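Local coordinates for beta-glucuronidase (uncultured Clostridium sp., PDB 6U7J), which hydrolyses beta-D-glucuronides to release glucuronic acid, and in the gut probably reactivates estrogens by cleaving their glucuronide conjugates, at residues 26-31 and 139-144; 53-58 and 68-73; 176-181 and 313-318. All coordinates share one frame; numbering follows the deposited sequence.

Contact 1 (26-31 and 139-144)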
ATOM      1  N   GLY B  26      28.362 -18.444  -7.870  1.00 33.75           N
ATOM      2  CA  GLY B  26      27.854 -19.361  -6.872  1.00 32.05           C
ATOM      3  C   GLY B  26      27.924 -18.779  -5.467  1.00 34.49           C
ATOM      4  O   GLY B  26      27.804 -17.570  -5.253  1.00 31.61           O
ATOM      5  N   ILE B  27      28.126 -19.658  -4.494  1.00 32.72           N
ATOM      6  CA  ILE B  27      28.118 -19.276  -3.089  1.00 28.12           C
ATOM      7  C   ILE B  27      29.561 -19.292  -2.593  1.00 32.50           C
ATOM      8  O   ILE B  27      30.257 -20.303  -2.738  1.00 28.69           O
ATOM      9  CB  ILE B  27      27.234 -20.223  -2.263  1.00 31.27           C
ATOM     10  CG1 ILE B  27      25.832 -20.316  -2.874  1.00 35.03           C
ATOM     11  CG2 ILE B  27      27.189 -19.781  -0.839  1.00 34.28           C
ATOM     12  CD1 ILE B  27      25.155 -18.990  -3.083  1.00 30.14           C
ATOM     13  N   TRP B  28      30.016 -18.171  -2.037  1.00 29.89           N
ATOM     14  CA  TRP B  28      31.334 -18.050  -1.426  1.00 26.12           C
ATOM     15  C   TRP B  28      31.202 -18.013   0.091  1.00 31.50           C
ATOM     16  O   TRP B  28      30.116 -17.800   0.639  1.00 31.66           O
ATOM     17  CB  TRP B  28      32.044 -16.768  -1.879  1.00 29.25           C
ATOM     18  CG  TRP B  28      32.375 -16.649  -3.341  1.00 29.53           C
ATOM     19  CD1 TRP B  28      31.594 -17.003  -4.403  1.00 29.81           C
ATOM     20  CD2 TRP B  28      33.587 -16.111  -3.888  1.00 27.19           C
ATOM     21  NE1 TRP B  28      32.251 -16.715  -5.586  1.00 30.85           N
ATOM     22  CE2 TRP B  28      33.472 -16.165  -5.294  1.00 26.84           C
ATOM     23  CE3 TRP B  28      34.756 -15.586  -3.322  1.00 26.21           C
ATOM     24  CZ2 TRP B  28      34.485 -15.725  -6.143  1.00 29.49           C
ATOM     25  CZ3 TRP B  28      35.753 -15.145  -4.161  1.00 33.55           C
ATOM     26  CH2 TRP B  28      35.612 -15.213  -5.563  1.00 31.62           C
ATOM     27  N   LYS B  29      32.334 -18.171   0.774  1.00 28.31           N
ATOM     28  CA  LYS B  29      32.384 -17.937   2.211  1.00 30.90           C
ATOM     29  C   LYS B  29      32.737 -16.479   2.467  1.00 32.40           C
ATOM     30  O   LYS B  29      33.410 -15.837   1.658  1.00 30.53           O
ATOM     31  CB  LYS B  29      33.398 -18.859   2.892  1.00 30.16           C
ATOM     32  CG  LYS B  29      33.072 -20.341   2.737  1.00 31.21           C
ATOM     33  CD  LYS B  29      31.685 -20.613   3.315  1.00 41.93           C
ATOM     34  CE  LYS B  29      31.238 -22.064   3.144  1.00 41.16           C
ATOM     35  NZ  LYS B  29      30.044 -22.375   4.001  1.00 46.57           N
ATOM     36  N   PHE B  30      32.290 -15.965   3.613  1.00 30.30           N
ATOM     37  CA  PHE B  30      32.285 -14.527   3.833  1.00 29.90           C
ATOM     38  C   PHE B  30      32.378 -14.225   5.318  1.00 31.79           C
ATOM     39  O   PHE B  30      31.765 -14.902   6.144  1.00 31.82           O
ATOM     40  CB  PHE B  30      31.006 -13.928   3.230  1.00 28.53           C
ATOM     41  CG  PHE B  30      30.802 -12.457   3.479  1.00 28.69           C
ATOM     42  CD1 PHE B  30      30.331 -11.991   4.708  1.00 23.66           C
ATOM     43  CD2 PHE B  30      30.978 -11.544   2.434  1.00 28.40           C
ATOM     44  CE1 PHE B  30      30.106 -10.633   4.910  1.00 29.48           C
ATOM     45  CE2 PHE B  30      30.742 -10.193   2.625  1.00 27.31           C
ATOM     46  CZ  PHE B  30      30.302  -9.731   3.863  1.00 29.81           C
ATOM     47  N   LYS B  31      33.108 -13.162   5.634  1.00 31.08           N
ATOM     48  CA  LYS B  31      33.239 -12.670   6.991  1.00 33.11           C
ATOM     49  C   LYS B  31      33.565 -11.188   6.913  1.00 34.84           C
ATOM     50  O   LYS B  31      34.319 -10.763   6.033  1.00 33.29           O
ATOM     51  CB  LYS B  31      34.345 -13.425   7.747  1.00 36.05           C
ATOM     52  CG  LYS B  31      34.485 -13.021   9.197  1.00 45.13           C
ATOM     53  CD  LYS B  31      35.218 -14.093  10.016  1.00 44.64           C
ATOM     54  CE  LYS B  31      36.673 -14.167   9.657  1.00 37.11           C
ATOM     55  NZ  LYS B  31      37.396 -15.076  10.604  1.00 47.30           N
ATOM     56  N   LEU B 139      41.025 -18.913  -3.282  1.00 31.06           N
ATOM     57  CA  LEU B 139      40.895 -17.534  -3.732  1.00 33.29           C
ATOM     58  C   LEU B 139      40.263 -16.727  -2.607  1.00 34.62           C
ATOM     59  O   LEU B 139      39.148 -17.037  -2.168  1.00 29.40           O
ATOM     60  CB  LEU B 139      40.056 -17.455  -5.017  1.00 29.94           C
ATOM     61  CG  LEU B 139      39.752 -16.045  -5.532  1.00 32.96           C
ATOM     62  CD1 LEU B 139      41.033 -15.225  -5.708  1.00 29.24           C
ATOM     63  CD2 LEU B 139      38.960 -16.091  -6.841  1.00 31.79           C
ATOM     64  N   THR B 140      40.988 -15.719  -2.123  1.00 30.43           N
ATOM     65  CA  THR B 140      40.534 -14.864  -1.039  1.00 29.04           C
ATOM     66  C   THR B 140      40.504 -13.435  -1.551  1.00 33.15           C
ATOM     67  O   THR B 140      41.490 -12.968  -2.130  1.00 30.81           O
ATOM     68  CB  THR B 140      41.458 -14.972   0.192  1.00 38.71           C
ATOM     69  OG1 THR B 140      41.759 -16.357   0.449  1.00 36.93           O
ATOM     70  CG2 THR B 140      40.791 -14.336   1.434  1.00 31.81           C
ATOM     71  N   VAL B 141      39.375 -12.750  -1.346  1.00 30.56           N
ATOM     72  CA  VAL B 141      39.170 -11.395  -1.855  1.00 29.78           C
ATOM     73  C   VAL B 141      38.755 -10.499  -0.698  1.00 31.98           C
ATOM     74  O   VAL B 141      37.670 -10.678  -0.133  1.00 30.38           O
ATOM     75  CB  VAL B 141      38.112 -11.345  -2.963  1.00 32.58           C
ATOM     76  CG1 VAL B 141      37.886  -9.902  -3.392  1.00 27.37           C
ATOM     77  CG2 VAL B 141      38.522 -12.215  -4.151  1.00 27.54           C
ATOM     78  N   ALA B 142      39.599  -9.531  -0.352  1.00 30.54           N
ATOM     79  CA  ALA B 142      39.216  -8.487   0.590  1.00 31.68           C
ATOM     80  C   ALA B 142      38.516  -7.374  -0.180  1.00 31.81           C
ATOM     81  O   ALA B 142      39.014  -6.933  -1.221  1.00 30.67           O
ATOM     82  CB  ALA B 142      40.423  -7.924   1.339  1.00 28.15           C
ATOM     83  N   VAL B 143      37.366  -6.934   0.333  1.00 32.11           N
ATOM     84  CA  VAL B 143      36.490  -5.963  -0.323  1.00 26.61           C
ATOM     85  C   VAL B 143      36.274  -4.808   0.650  1.00 26.73           C
ATOM     86  O   VAL B 143      35.774  -5.018   1.762  1.00 27.48           O
ATOM     87  CB  VAL B 143      35.144  -6.595  -0.726  1.00 29.91           C
ATOM     88  CG1 VAL B 143      34.189  -5.554  -1.353  1.00 26.88           C
ATOM     89  CG2 VAL B 143      35.351  -7.776  -1.682  1.00 30.40           C
ATOM     90  N   GLY B 144      36.648  -3.600   0.242  1.00 24.55           N
ATOM     91  CA  GLY B 144      36.551  -2.424   1.099  1.00 26.39           C
ATOM     92  C   GLY B 144      35.624  -1.384   0.500  1.00 24.65           C
ATOM     93  O   GLY B 144      35.633  -1.165  -0.715  1.00 28.19           O
TER
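Trp28 reaches Leu139 and Val141 because its first torsion (chi1 -64°) sets CG beside the backbone N, with the indole swung round by chi2 until its six-membered ring leads. On the other strand Leu139 carries CG anti to the backbone N (chi1 175°), which extends its CD2 methyl toward the indole, while in Val141 it is the CG2 branch that faces the same ring. The touching is done by two neighbouring carbons at the far end of the benzo ring. CH2 of Trp28 lies 3.7 Å from CD2 of Leu139, and CZ3 of Trp28 lies 4.0 Å from CG2 of Val141. Both methyls come in at a slant to the indole. Leu139 and Val141 sit two positions apart on strand 135-144 and therefore project from the same side of it, dividing the end of the ring between them.

Strands 20-32 and 135-144 are not neighbours: strand 76-85 runs between them, antiparallel to both, in the curled beta sheet of the sugar-binding domain, a jelly-roll-like beta sandwich in family 2 glycosyl hydrolases. Trp28 thus spans the intervening strand, resting on Tyr79 and Arg81 on the way, and all three side chains that meet are buried. Ile107 of strand 104-109 packs against both Leu139 and Val141 from beyond. The polar corner of the indole is turned from the aliphatic pair, its NE1 making weak hydrogen bonds to the carbonyls of Leu24 and Asn25. Thr140, pointing away from the indole, bonds through OG1 to Glu80, and Ile27 packs on Met351 of the second subunit.

Contact 2 (53-58 and 68-73)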
ATOM      1  N   ILE B  53      29.955 -17.056   6.949  1.00 31.17           N
ATOM      2  CA  ILE B  53      28.616 -17.321   6.441  1.00 33.84           C
ATOM      3  C   ILE B  53      28.708 -17.468   4.922  1.00 33.00           C
ATOM      4  O   ILE B  53      29.743 -17.195   4.317  1.00 31.78           O
ATOM      5  CB  ILE B  53      27.609 -16.215   6.823  1.00 32.68           C
ATOM      6  CG1 ILE B  53      28.029 -14.865   6.237  1.00 34.27           C
ATOM      7  CG2 ILE B  53      27.476 -16.104   8.338  1.00 31.34           C
ATOM      8  CD1 ILE B  53      26.992 -13.760   6.452  1.00 32.25           C
ATOM      9  N   ASP B  54      27.607 -17.911   4.313  1.00 30.33           N
ATOM     10  CA  ASP B  54      27.495 -17.967   2.857  1.00 32.00           C
ATOM     11  C   ASP B  54      27.133 -16.607   2.277  1.00 32.77           C
ATOM     12  O   ASP B  54      26.368 -15.836   2.868  1.00 29.04           O
ATOM     13  CB  ASP B  54      26.418 -18.961   2.425  1.00 31.00           C
ATOM     14  CG  ASP B  54      26.718 -20.359   2.864  1.00 39.64           C
ATOM     15  OD1 ASP B  54      27.906 -20.698   2.988  1.00 41.95           O
ATOM     16  OD2 ASP B  54      25.765 -21.131   3.091  1.00 47.59           O
ATOM     17  N   MET B  55      27.662 -16.326   1.081  1.00 29.49           N
ATOM     18  CA  MET B  55      27.370 -15.084   0.407  1.00 26.80           C
ATOM     19  C   MET B  55      27.373 -15.333  -1.098  1.00 28.57           C
ATOM     20  O   MET B  55      28.340 -15.911  -1.617  1.00 32.96           O
ATOM     21  CB  MET B  55      28.373 -13.981   0.762  1.00 26.04           C
ATOM     22  CG  MET B  55      27.975 -12.583   0.230  1.00 31.26           C
ATOM     23  SD  MET B  55      26.488 -11.861   1.019  1.00 32.58           S
ATOM     24  CE  MET B  55      26.863 -11.931   2.756  1.00 24.90           C
ATOM     25  N   PRO B  56      26.319 -14.943  -1.805  1.00 28.82           N
ATOM     26  CA  PRO B  56      26.283 -15.156  -3.257  1.00 28.82           C
ATOM     27  C   PRO B  56      27.187 -14.180  -3.985  1.00 30.73           C
ATOM     28  O   PRO B  56      27.441 -13.062  -3.523  1.00 27.61           O
ATOM     29  CB  PRO B  56      24.812 -14.909  -3.626  1.00 27.85           C
ATOM     30  CG  PRO B  56      24.298 -13.978  -2.531  1.00 27.31           C
ATOM     31  CD  PRO B  56      25.055 -14.386  -1.275  1.00 29.07           C
ATOM     32  N   VAL B  57      27.662 -14.620  -5.148  1.00 28.21           N
ATOM     33  CA  VAL B  57      28.453 -13.804  -6.063  1.00 30.42           C
ATOM     34  C   VAL B  57      27.923 -14.074  -7.466  1.00 32.92           C
ATOM     35  O   VAL B  57      27.826 -15.243  -7.864  1.00 31.23           O
ATOM     36  CB  VAL B  57      29.955 -14.122  -5.958  1.00 32.38           C
ATOM     37  CG1 VAL B  57      30.733 -13.421  -7.074  1.00 28.05           C
ATOM     38  CG2 VAL B  57      30.496 -13.712  -4.612  1.00 28.88           C
ATOM     39  N   PRO B  58      27.550 -13.043  -8.247  1.00 30.85           N
ATOM     40  CA  PRO B  58      27.631 -11.623  -7.901  1.00 30.00           C
ATOM     41  C   PRO B  58      26.408 -11.119  -7.113  1.00 31.80           C
ATOM     42  O   PRO B  58      25.319 -11.659  -7.288  1.00 29.37           O
ATOM     43  CB  PRO B  58      27.702 -10.946  -9.272  1.00 30.69           C
ATOM     44  CG  PRO B  58      26.883 -11.848 -10.150  1.00 31.02           C
ATOM     45  CD  PRO B  58      27.041 -13.246  -9.619  1.00 26.53           C
ATOM     46  N   GLN B  68      21.691  -5.784  10.965  1.00 33.53           N
ATOM     47  CA  GLN B  68      21.908  -4.367  10.680  1.00 34.17           C
ATOM     48  C   GLN B  68      23.398  -4.009  10.639  1.00 34.41           C
ATOM     49  O   GLN B  68      23.814  -3.162   9.835  1.00 29.22           O
ATOM     50  CB  GLN B  68      21.166  -3.531  11.722  1.00 34.88           C
ATOM     51  CG  GLN B  68      21.490  -2.053  11.719  1.00 39.06           C
ATOM     52  CD  GLN B  68      22.618  -1.708  12.678  1.00 46.46           C
ATOM     53  OE1 GLN B  68      22.719  -2.290  13.765  1.00 47.69           O
ATOM     54  NE2 GLN B  68      23.483  -0.765  12.277  1.00 38.75           N
ATOM     55  N   GLU B  69      24.219  -4.646  11.475  1.00 31.74           N
ATOM     56  CA  GLU B  69      25.637  -4.300  11.507  1.00 34.28           C
ATOM     57  C   GLU B  69      26.331  -4.621  10.193  1.00 32.15           C
ATOM     58  O   GLU B  69      27.231  -3.886   9.769  1.00 33.30           O
ATOM     59  CB  GLU B  69      26.332  -5.013  12.663  1.00 39.33           C
ATOM     60  CG  GLU B  69      26.054  -4.366  13.997  1.00 41.24           C
ATOM     61  CD  GLU B  69      25.989  -5.370  15.116  1.00 60.11           C
ATOM     62  OE1 GLU B  69      24.858  -5.802  15.461  1.00 69.33           O
ATOM     63  OE2 GLU B  69      27.066  -5.724  15.647  1.00 59.63           O
ATOM     64  N   LEU B  70      25.939  -5.705   9.530  1.00 30.68           N
ATOM     65  CA  LEU B  70      26.514  -5.983   8.222  1.00 30.98           C
ATOM     66  C   LEU B  70      25.968  -5.019   7.161  1.00 34.19           C
ATOM     67  O   LEU B  70      26.728  -4.505   6.330  1.00 29.06           O
ATOM     68  CB  LEU B  70      26.265  -7.440   7.841  1.00 29.21           C
ATOM     69  CG  LEU B  70      26.892  -7.842   6.501  1.00 31.34           C
ATOM     70  CD1 LEU B  70      28.394  -7.596   6.514  1.00 27.93           C
ATOM     71  CD2 LEU B  70      26.580  -9.292   6.144  1.00 26.99           C
ATOM     72  N   ARG B  71      24.661  -4.729   7.191  1.00 30.79           N
ATOM     73  CA  ARG B  71      24.100  -3.762   6.244  1.00 29.18           C
ATOM     74  C   ARG B  71      24.825  -2.419   6.313  1.00 27.62           C
ATOM     75  O   ARG B  71      25.161  -1.836   5.274  1.00 29.89           O
ATOM     76  CB  ARG B  71      22.599  -3.574   6.499  1.00 27.42           C
ATOM     77  CG  ARG B  71      21.886  -2.637   5.481  1.00 27.63           C
ATOM     78  CD  ARG B  71      20.504  -2.135   6.021  1.00 28.24           C
ATOM     79  NE  ARG B  71      20.660  -1.244   7.172  1.00 30.55           N
ATOM     80  CZ  ARG B  71      19.729  -0.988   8.103  1.00 29.70           C
ATOM     81  NH1 ARG B  71      18.523  -1.549   8.050  1.00 25.10           N
ATOM     82  NH2 ARG B  71      20.017  -0.156   9.103  1.00 24.13           N
ATOM     83  N   ASP B  72      25.118  -1.935   7.519  1.00 28.20           N
ATOM     84  CA  ASP B  72      25.704  -0.618   7.736  1.00 25.93           C
ATOM     85  C   ASP B  72      27.228  -0.649   7.904  1.00 30.35           C
ATOM     86  O   ASP B  72      27.809   0.342   8.353  1.00 31.16           O
ATOM     87  CB  ASP B  72      25.078   0.029   8.970  1.00 30.80           C
ATOM     88  CG  ASP B  72      23.559   0.202   8.844  1.00 34.37           C
ATOM     89  OD1 ASP B  72      23.017   0.175   7.709  1.00 28.75           O
ATOM     90  OD2 ASP B  72      22.915   0.377   9.898  1.00 36.58           O
ATOM     91  N   HIS B  73      27.878  -1.756   7.556  1.00 29.45           N
ATOM     92  CA  HIS B  73      29.311  -1.936   7.798  1.00 28.99           C
ATOM     93  C   HIS B  73      30.157  -0.860   7.109  1.00 29.53           C
ATOM     94  O   HIS B  73      29.943  -0.524   5.940  1.00 28.58           O
ATOM     95  CB  HIS B  73      29.721  -3.330   7.319  1.00 28.19           C
ATOM     96  CG  HIS B  73      31.182  -3.635   7.466  1.00 33.37           C
ATOM     97  ND1 HIS B  73      31.778  -3.873   8.685  1.00 32.67           N
ATOM     98  CD2 HIS B  73      32.160  -3.778   6.537  1.00 33.60           C
ATOM     99  CE1 HIS B  73      33.063  -4.135   8.503  1.00 33.44           C
ATOM    100  NE2 HIS B  73      33.321  -4.083   7.207  1.00 32.40           N
TER
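Leu70 meets Ile53 and Met55 with a single methyl. Its CD2 lies 4.5 Å from CD1 of Ile53 and 4.3 Å from CE of Met55, a light, wholly apolar touch between three side-chain ends. Leu70 gets there by an extended first torsion (chi1 -177°) that sends its branch out from the short helix 68-71 toward the strand, whereas Met55 curls: chi2 and chi3, the latter 54°, both bend its chain and bring the CE methyl round to the leucine. Ile53 and Met55, two residues apart, face the same way from strand 53-57.

Around these three side chains, Tyr61 packs on both Met55 and Leu70, and Phe30 of strand 20-32 lies against Ile53 and Met55. The turn is closed by the backbone bond from Asp72 N to Gln68 O, and polar side chains cluster at its end. Arg71 grips the carboxylate of Asp72 side-on: NE bonds to OD1 at 2.8 Å, nearly straight and in the guanidinium plane, though it meets the oxygen from above the carboxylate plane, and NH2 reaches OD2. That second oxygen also accepts a bond from NE2 of Gln68 at 2.7 Å, on its anti side, so two donors share it. Asp67 accepts a bond from the backbone N of Leu70, and Arg71 NH1 bonds to Glu520 O of the third subunit. Here a one-turn helix, in the connection between strands 59-60 and 76-85, packs against the beta sandwich of the sugar-binding domain.

Contact 3 (176-181 and 313-318)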
ATOM      1  N   PHE B 176      26.275  11.852  -2.523  1.00 38.32           N
ATOM      2  CA  PHE B 176      25.459  11.279  -3.577  1.00 33.18           C
ATOM      3  C   PHE B 176      24.260  10.553  -2.964  1.00 35.20           C
ATOM      4  O   PHE B 176      24.261  10.165  -1.792  1.00 33.73           O
ATOM      5  CB  PHE B 176      26.276  10.334  -4.472  1.00 32.89           C
ATOM      6  CG  PHE B 176      27.011   9.244  -3.723  1.00 35.69           C
ATOM      7  CD1 PHE B 176      26.367   8.072  -3.359  1.00 29.05           C
ATOM      8  CD2 PHE B 176      28.361   9.384  -3.415  1.00 35.65           C
ATOM      9  CE1 PHE B 176      27.046   7.072  -2.671  1.00 36.18           C
ATOM     10  CE2 PHE B 176      29.048   8.379  -2.732  1.00 33.12           C
ATOM     11  CZ  PHE B 176      28.399   7.228  -2.366  1.00 33.12           C
ATOM     12  N   ASP B 177      23.221  10.404  -3.782  1.00 35.96           N
ATOM     13  CA  ASP B 177      21.961   9.813  -3.340  1.00 37.30           C
ATOM     14  C   ASP B 177      22.148   8.363  -2.907  1.00 36.66           C
ATOM     15  O   ASP B 177      21.962   8.004  -1.731  1.00 36.42           O
ATOM     16  CB  ASP B 177      20.947   9.889  -4.490  1.00 32.64           C
ATOM     17  CG  ASP B 177      19.542  10.208  -4.005  1.00 46.59           C
ATOM     18  OD1 ASP B 177      18.609  10.314  -4.843  1.00 43.16           O
ATOM     19  OD2 ASP B 177      19.371  10.331  -2.767  1.00 44.53           O
ATOM     20  N   PHE B 178      22.590   7.534  -3.848  1.00 33.81           N
ATOM     21  CA  PHE B 178      22.331   6.107  -3.845  1.00 28.16           C
ATOM     22  C   PHE B 178      23.102   5.405  -2.738  1.00 29.53           C
ATOM     23  O   PHE B 178      24.160   5.867  -2.298  1.00 29.88           O
ATOM     24  CB  PHE B 178      22.680   5.518  -5.218  1.00 25.25           C
ATOM     25  CG  PHE B 178      24.078   5.871  -5.720  1.00 34.92           C
ATOM     26  CD1 PHE B 178      24.317   7.072  -6.396  1.00 32.51           C
ATOM     27  CD2 PHE B 178      25.145   4.973  -5.555  1.00 31.99           C
ATOM     28  CE1 PHE B 178      25.586   7.383  -6.878  1.00 32.67           C
ATOM     29  CE2 PHE B 178      26.423   5.268  -6.034  1.00 28.75           C
ATOM     30  CZ  PHE B 178      26.651   6.473  -6.701  1.00 34.04           C
ATOM     31  N   PHE B 179      22.544   4.280  -2.279  1.00 25.57           N
ATOM     32  CA  PHE B 179      23.123   3.530  -1.170  1.00 26.46           C
ATOM     33  C   PHE B 179      24.519   3.014  -1.531  1.00 27.13           C
ATOM     34  O   PHE B 179      24.752   2.528  -2.641  1.00 24.81           O
ATOM     35  CB  PHE B 179      22.197   2.365  -0.795  1.00 26.87           C
ATOM     36  CG  PHE B 179      22.552   1.703   0.501  1.00 26.06           C
ATOM     37  CD1 PHE B 179      23.432   0.620   0.526  1.00 26.71           C
ATOM     38  CD2 PHE B 179      22.044   2.175   1.689  1.00 27.98           C
ATOM     39  CE1 PHE B 179      23.784   0.014   1.718  1.00 25.15           C
ATOM     40  CE2 PHE B 179      22.392   1.567   2.910  1.00 30.92           C
ATOM     41  CZ  PHE B 179      23.270   0.490   2.920  1.00 26.31           C
ATOM     42  N   ASN B 180      25.460   3.118  -0.588  1.00 29.46           N
ATOM     43  CA  ASN B 180      26.844   2.710  -0.855  1.00 28.00           C
ATOM     44  C   ASN B 180      26.998   1.192  -0.716  1.00 26.77           C
ATOM     45  O   ASN B 180      27.709   0.687   0.153  1.00 29.84           O
ATOM     46  CB  ASN B 180      27.815   3.454   0.057  1.00 30.59           C
ATOM     47  CG  ASN B 180      29.275   3.357  -0.429  1.00 31.20           C
ATOM     48  OD1 ASN B 180      29.541   3.310  -1.637  1.00 33.02           O
ATOM     49  ND2 ASN B 180      30.213   3.321   0.511  1.00 29.47           N
ATOM     50  N   TYR B 181      26.298   0.468  -1.602  1.00 24.23           N
ATOM     51  CA  TYR B 181      26.370  -0.990  -1.636  1.00 26.31           C
ATOM     52  C   TYR B 181      27.795  -1.451  -1.911  1.00 28.74           C
ATOM     53  O   TYR B 181      28.519  -0.845  -2.706  1.00 27.67           O
ATOM     54  CB  TYR B 181      25.477  -1.562  -2.732  1.00 25.28           C
ATOM     55  CG  TYR B 181      23.991  -1.619  -2.432  1.00 26.33           C
ATOM     56  CD1 TYR B 181      23.484  -2.481  -1.463  1.00 23.56           C
ATOM     57  CD2 TYR B 181      23.097  -0.833  -3.150  1.00 25.04           C
ATOM     58  CE1 TYR B 181      22.148  -2.542  -1.199  1.00 25.27           C
ATOM     59  CE2 TYR B 181      21.724  -0.884  -2.890  1.00 26.84           C
ATOM     60  CZ  TYR B 181      21.266  -1.742  -1.915  1.00 24.73           C
ATOM     61  OH  TYR B 181      19.931  -1.815  -1.663  1.00 27.53           O
ATOM     62  N   ARG B 313      19.647  -8.276  -3.952  1.00 27.56           N
ATOM     63  CA  ARG B 313      21.027  -8.389  -4.424  1.00 27.17           C
ATOM     64  C   ARG B 313      21.757  -7.055  -4.554  1.00 28.46           C
ATOM     65  O   ARG B 313      22.905  -7.042  -5.021  1.00 25.95           O
ATOM     66  CB  ARG B 313      21.064  -9.092  -5.785  1.00 29.46           C
ATOM     67  CG  ARG B 313      20.397  -8.270  -6.883  1.00 32.70           C
ATOM     68  CD  ARG B 313      20.374  -8.944  -8.246  1.00 37.07           C
ATOM     69  NE  ARG B 313      20.572 -10.393  -8.202  1.00 44.81           N
ATOM     70  CZ  ARG B 313      19.610 -11.267  -7.929  1.00 45.28           C
ATOM     71  NH1 ARG B 313      18.384 -10.847  -7.652  1.00 42.84           N
ATOM     72  NH2 ARG B 313      19.889 -12.562  -7.927  1.00 47.22           N
ATOM     73  N   GLY B 314      21.121  -5.939  -4.210  1.00 23.85           N
ATOM     74  CA  GLY B 314      21.776  -4.637  -4.315  1.00 22.94           C
ATOM     75  C   GLY B 314      22.116  -4.258  -5.752  1.00 28.04           C
ATOM     76  O   GLY B 314      21.251  -4.233  -6.639  1.00 22.97           O
ATOM     77  N   LYS B 315      23.391  -3.946  -5.986  1.00 25.33           N
ATOM     78  CA  LYS B 315      23.916  -3.613  -7.305  1.00 28.92           C
ATOM     79  C   LYS B 315      24.412  -4.830  -8.073  1.00 29.89           C
ATOM     80  O   LYS B 315      25.138  -4.667  -9.063  1.00 29.53           O
ATOM     81  CB  LYS B 315      25.059  -2.599  -7.188  1.00 25.38           C
ATOM     82  CG  LYS B 315      24.786  -1.458  -6.199  1.00 27.34           C
ATOM     83  CD  LYS B 315      25.741  -0.300  -6.429  1.00 25.53           C
ATOM     84  CE  LYS B 315      25.374   0.473  -7.694  1.00 28.39           C
ATOM     85  NZ  LYS B 315      24.086   1.225  -7.538  1.00 29.47           N
ATOM     86  N   GLY B 316      24.060  -6.038  -7.642  1.00 28.52           N
ATOM     87  CA  GLY B 316      24.578  -7.228  -8.305  1.00 27.90           C
ATOM     88  C   GLY B 316      23.939  -7.432  -9.670  1.00 34.96           C
ATOM     89  O   GLY B 316      22.758  -7.135  -9.880  1.00 31.92           O
ATOM     90  N   LEU B 317      24.740  -7.946 -10.610  1.00 31.61           N
ATOM     91  CA  LEU B 317      24.270  -8.175 -11.970  1.00 30.05           C
ATOM     92  C   LEU B 317      23.155  -9.209 -11.997  1.00 30.93           C
ATOM     93  O   LEU B 317      23.218 -10.244 -11.330  1.00 28.73           O
ATOM     94  CB  LEU B 317      25.420  -8.640 -12.859  1.00 32.84           C
ATOM     95  CG  LEU B 317      25.073  -9.164 -14.257  1.00 33.56           C
ATOM     96  CD1 LEU B 317      24.576  -8.033 -15.153  1.00 27.17           C
ATOM     97  CD2 LEU B 317      26.296  -9.893 -14.884  1.00 31.66           C
ATOM     98  N   ASP B 318      22.134  -8.922 -12.793  1.00 30.77           N
ATOM     99  CA  ASP B 318      20.944  -9.761 -12.882  1.00 31.68           C
ATOM    100  C   ASP B 318      20.468  -9.659 -14.325  1.00 31.02           C
ATOM    101  O   ASP B 318      19.824  -8.677 -14.699  1.00 30.89           O
ATOM    102  CB  ASP B 318      19.874  -9.286 -11.906  1.00 35.71           C
ATOM    103  CG  ASP B 318      18.645 -10.198 -11.881  1.00 42.00           C
ATOM    104  OD1 ASP B 318      18.448 -11.004 -12.822  1.00 35.66           O
ATOM    105  OD2 ASP B 318      17.873 -10.111 -10.896  1.00 48.34           O
TER
HETATM  106  O   HOH W   1      23.500   1.954  -5.037  1.00 32.18           O
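Tyr181 and Gly314 form a CH-pi contact: CA of Gly314 stands 3.7 Å from the centroid of the Tyr181 ring, only 10° off its normal. The opposite face is covered by CD1 of Phe179, so the phenol is held between a backbone carbon and a second ring. Gly314, with its positive phi, occupies the second position of the type II' turn from Arg313 to Gly316, which offers the CA to the ring.

Aliphatic packing continues the contact at Lys315, whose CG lies 3.5 Å from CB of Tyr181. Beyond that point the lysine bends twice (chi3 74°, chi4 69°), bringing its ammonium group obliquely near Phe178.

Hydrogen bonding gathers at the polar ends of Lys315 and Tyr181. NZ of Lys315 donates to a water at 2.7 Å, which in turn donates to O of Phe179 at 2.8 Å and so bridges the two loops. Tyr342 OH and the carbonyl of Glu308 also bond to NZ, while OH of Tyr181 bonds to Asp63 and Arg575.

Charge pairing lies further out, where Arg313 and Asp318 make reciprocal salt bridges with Asp318 and Arg313 of the second subunit. Asp318 is also the N-cap of helix 319-332. The turn belongs to the loop joining barrel strand 297-305 to that helix, against which packs the loop between strands 171-173 and 183-184 of the sugar-binding domain.

Overall arrangement
Contacts 1 and 2 share the sugar-binding domain, their centres 10 Å apart, and are joined through adjacent strands: Trp28 N lies 2.8 Å from Met55 O, a probable hydrogen bond, and Lys29 pairs with Asp54. Contact 3 joins the sugar-binding domain to the TIM barrel. Its centre is 13 Å from that of contact 2, with Arg71 O packed on Phe179 CZ at 3.8 Å, whereas contact 1 stays about 7 Å away at the nearest atoms. All three touch the second subunit. The loop 313-318 follows a barrel strand, which probably puts contact 3 on the side where such barrels carry their active site. A calcium ion is about 12 Å from the Lys315 side chain.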